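Local coordinates for glutaredoxin family protein (Xanthomonas campestris, PDB 1TTZ), which is of unconfirmed function but, as a small glutaredoxin-like protein of the thioredoxin clan, probably takes part in thiol-disulfide chemistry, at residues Leu3-Asp9 against Phe29-Asp35. Coordinates in Å, arbitrary orientation, origin at the centre of the assembly. Residues are numbered along the deposited sequence.
Sequences LTLYQRD and FFSVFID
Parallel strands joined through a helix make up the beta-alpha-beta unit that opens a thioredoxin-type fold, here strands 3-7 and 29-33 with helix 12-23. Both strands are extended, the backbone turning at Ile-34 and Asp-35; their axes approach to 4.6 Å at a signed crossing angle of -28°, Leu-3 beside Phe-29 and Gln-7 beside Phe-33. Leu-3 O accepts from Phe-30 N (2.9 Å), while its CB meets Phe-29 CB at 3.8 Å on the face packed against helix 12-23. Thr-4, on the other face, sets CG2 3.7 Å from Val-32 CG2. In the parallel pattern, Leu-5 bonds to both neighbours of Ser-31: N donates to Phe-30 O (2.9 Å), O accepts from Val-32 N (3.0 Å). Tyr-6 (chi1 m) brings CE2 to 3.8 Å from Val-32 CG1 and stacks on Tyr-44. Gln-7 likewise straddles Phe-33, N donating to Val-32 O (3.1 Å), O accepting from Ile-34 N (3.0 Å); its p rotamer sets CG 3.4 Å from Phe-33 CE1, NE2 weakly hydrogen-bonds Ser-31 OG (2.7 Å), and the side chain touches Cys-14 of a CxxC pattern, probably the redox motif. Ile-34 CD1 lies over the Arg-8 guanidinium (NH2 3.8 Å), whose stronger partner is Gly-45 O; NH1 bridges Glu-41 and, at a long 3.9 Å, Asp-35 OD1. Regular pairing ends there: Asp-35 OD2 takes up Asp-9 N (2.8 Å), which probably eases its crowding with Asp-9 OD2 (3.1 Å), if both acids are charged.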
loop_
_atom_site.group_PDB
_atom_site.type_symbol
_atom_site.label_atom_id
_atom_site.label_comp_id
_atom_site.label_asym_id
_atom_site.label_seq_id
_atom_site.Cartn_x
_atom_site.Cartn_y
_atom_site.Cartn_z
ATOM N N LEU A 3 -2.852 -6.342 5.813
ATOM C CA LEU A 3 -2.268 -5.047 5.489
ATOM C C LEU A 3 -3.374 -4.104 5.035
ATOM O O LEU A 3 -4.481 -4.540 4.734
ATOM C CB LEU A 3 -1.249 -5.201 4.358
ATOM C CG LEU A 3 -0.083 -6.154 4.632
ATOM C CD1 LEU A 3 0.731 -6.335 3.362
ATOM C CD2 LEU A 3 0.781 -5.598 5.755
ATOM N N THR A 4 -3.074 -2.809 5.008
ATOM C CA THR A 4 -4.033 -1.822 4.542
ATOM C C THR A 4 -3.365 -1.150 3.355
ATOM O O THR A 4 -2.273 -0.597 3.485
ATOM C CB THR A 4 -4.332 -0.737 5.605
ATOM O OG1 THR A 4 -4.767 -1.353 6.820
ATOM C CG2 THR A 4 -5.414 0.207 5.108
ATOM N N LEU A 5 -4.000 -1.218 2.194
ATOM C CA LEU A 5 -3.445 -0.578 1.015
ATOM C C LEU A 5 -4.227 0.687 0.704
ATOM O O LEU A 5 -5.374 0.626 0.258
ATOM C CB LEU A 5 -3.496 -1.508 -0.205
ATOM C CG LEU A 5 -3.044 -0.821 -1.509
ATOM C CD1 LEU A 5 -1.534 -0.585 -1.463
ATOM C CD2 LEU A 5 -3.403 -1.672 -2.727
ATOM N N TYR A 6 -3.620 1.837 0.964
ATOM C CA TYR A 6 -4.280 3.085 0.656
ATOM C C TYR A 6 -4.026 3.357 -0.823
ATOM O O TYR A 6 -2.881 3.358 -1.282
ATOM C CB TYR A 6 -3.730 4.228 1.518
ATOM C CG TYR A 6 -4.099 4.097 2.973
ATOM C CD1 TYR A 6 -3.208 3.549 3.895
ATOM C CD2 TYR A 6 -5.358 4.487 3.426
ATOM C CE1 TYR A 6 -3.566 3.393 5.243
ATOM C CE2 TYR A 6 -5.723 4.337 4.768
ATOM C CZ TYR A 6 -4.823 3.792 5.667
ATOM O OH TYR A 6 -5.172 3.661 6.991
ATOM N N GLN A 7 -5.102 3.550 -1.572
ATOM C CA GLN A 7 -4.986 3.837 -2.991
ATOM C C GLN A 7 -6.115 4.743 -3.450
ATOM O O GLN A 7 -6.998 5.095 -2.671
ATOM C CB GLN A 7 -4.984 2.539 -3.809
ATOM C CG GLN A 7 -6.233 1.673 -3.699
ATOM C CD GLN A 7 -6.160 0.427 -4.577
ATOM O OE1 GLN A 7 -5.927 0.515 -5.782
ATOM N NE2 GLN A 7 -6.362 -0.739 -3.972
ATOM N N ARG A 8 -6.063 5.149 -4.711
ATOM C CA ARG A 8 -7.105 5.996 -5.268
ATOM C C ARG A 8 -7.596 5.300 -6.524
ATOM O O ARG A 8 -6.877 4.481 -7.102
ATOM C CB ARG A 8 -6.561 7.392 -5.616
ATOM C CG ARG A 8 -5.557 7.388 -6.757
ATOM C CD ARG A 8 -5.360 8.762 -7.394
ATOM N NE ARG A 8 -4.656 9.713 -6.538
ATOM C CZ ARG A 8 -5.246 10.523 -5.665
ATOM N NH1 ARG A 8 -6.567 10.501 -5.524
ATOM N NH2 ARG A 8 -4.513 11.361 -4.939
ATOM N N ASP A 9 -8.816 5.614 -6.944
ATOM C CA ASP A 9 -9.378 5.006 -8.147
ATOM C C ASP A 9 -8.691 5.523 -9.405
ATOM O O ASP A 9 -8.199 6.651 -9.439
ATOM C CB ASP A 9 -10.880 5.284 -8.240
ATOM C CG ASP A 9 -11.687 4.448 -7.268
ATOM O OD1 ASP A 9 -11.610 3.205 -7.358
ATOM O OD2 ASP A 9 -12.397 5.031 -6.417
ATOM N N PHE A 29 -4.878 -8.431 2.624
ATOM C CA PHE A 29 -4.787 -6.983 2.664
ATOM C C PHE A 29 -6.142 -6.421 2.274
ATOM O O PHE A 29 -6.900 -7.070 1.547
ATOM C CB PHE A 29 -3.700 -6.451 1.722
ATOM C CG PHE A 29 -4.064 -6.504 0.270
ATOM C CD1 PHE A 29 -3.798 -7.642 -0.493
ATOM C CD2 PHE A 29 -4.670 -5.409 -0.345
ATOM C CE1 PHE A 29 -4.129 -7.688 -1.853
ATOM C CE2 PHE A 29 -5.007 -5.444 -1.706
ATOM C CZ PHE A 29 -4.734 -6.587 -2.457
ATOM N N PHE A 30 -6.453 -5.228 2.769
ATOM C CA PHE A 30 -7.719 -4.588 2.441
ATOM C C PHE A 30 -7.441 -3.195 1.910
ATOM O O PHE A 30 -6.613 -2.468 2.454
ATOM C CB PHE A 30 -8.616 -4.502 3.678
ATOM C CG PHE A 30 -9.076 -5.833 4.172
ATOM C CD1 PHE A 30 -9.932 -6.620 3.393
ATOM C CD2 PHE A 30 -8.635 -6.324 5.401
ATOM C CE1 PHE A 30 -10.342 -7.883 3.830
ATOM C CE2 PHE A 30 -9.039 -7.584 5.845
ATOM C CZ PHE A 30 -9.893 -8.364 5.058
ATOM N N SER A 31 -8.137 -2.829 0.844
ATOM C CA SER A 31 -7.967 -1.524 0.233
ATOM C C SER A 31 -8.849 -0.461 0.866
ATOM O O SER A 31 -9.992 -0.717 1.229
ATOM C CB SER A 31 -8.292 -1.589 -1.264
ATOM O OG SER A 31 -7.278 -2.254 -1.987
ATOM N N VAL A 32 -8.292 0.734 1.002
ATOM C CA VAL A 32 -9.019 1.878 1.519
ATOM C C VAL A 32 -8.778 2.952 0.470
ATOM O O VAL A 32 -7.645 3.371 0.256
ATOM C CB VAL A 32 -8.473 2.355 2.883
ATOM C CG1 VAL A 32 -9.157 3.661 3.290
ATOM C CG2 VAL A 32 -8.728 1.310 3.940
ATOM N N PHE A 33 -9.842 3.361 -0.211
ATOM C CA PHE A 33 -9.755 4.385 -1.245
ATOM C C PHE A 33 -9.912 5.770 -0.644
ATOM O O PHE A 33 -10.913 6.064 0.001
ATOM C CB PHE A 33 -10.818 4.120 -2.300
ATOM C CG PHE A 33 -10.555 2.887 -3.094
ATOM C CD1 PHE A 33 -9.716 2.933 -4.202
ATOM C CD2 PHE A 33 -11.093 1.659 -2.701
ATOM C CE1 PHE A 33 -9.408 1.771 -4.918
ATOM C CE2 PHE A 33 -10.791 0.487 -3.411
ATOM C CZ PHE A 33 -9.944 0.548 -4.521
ATOM N N ILE A 34 -8.917 6.618 -0.879
ATOM C CA ILE A 34 -8.878 7.970 -0.331
ATOM C C ILE A 34 -9.727 8.998 -1.065
ATOM O O ILE A 34 -10.007 10.069 -0.534
ATOM C CB ILE A 34 -7.424 8.492 -0.317
ATOM C CG1 ILE A 34 -6.933 8.669 -1.757
ATOM C CG2 ILE A 34 -6.517 7.494 0.390
ATOM C CD1 ILE A 34 -5.593 9.373 -1.885
ATOM N N ASP A 35 -10.119 8.670 -2.288
ATOM C CA ASP A 35 -10.900 9.566 -3.131
ATOM C C ASP A 35 -11.919 10.472 -2.449
ATOM O O ASP A 35 -11.852 11.692 -2.583
ATOM C CB ASP A 35 -11.572 8.748 -4.230
ATOM C CG ASP A 35 -10.565 8.085 -5.145
ATOM O OD1 ASP A 35 -9.982 8.784 -5.999
ATOM O OD2 ASP A 35 -10.341 6.866 -4.999
#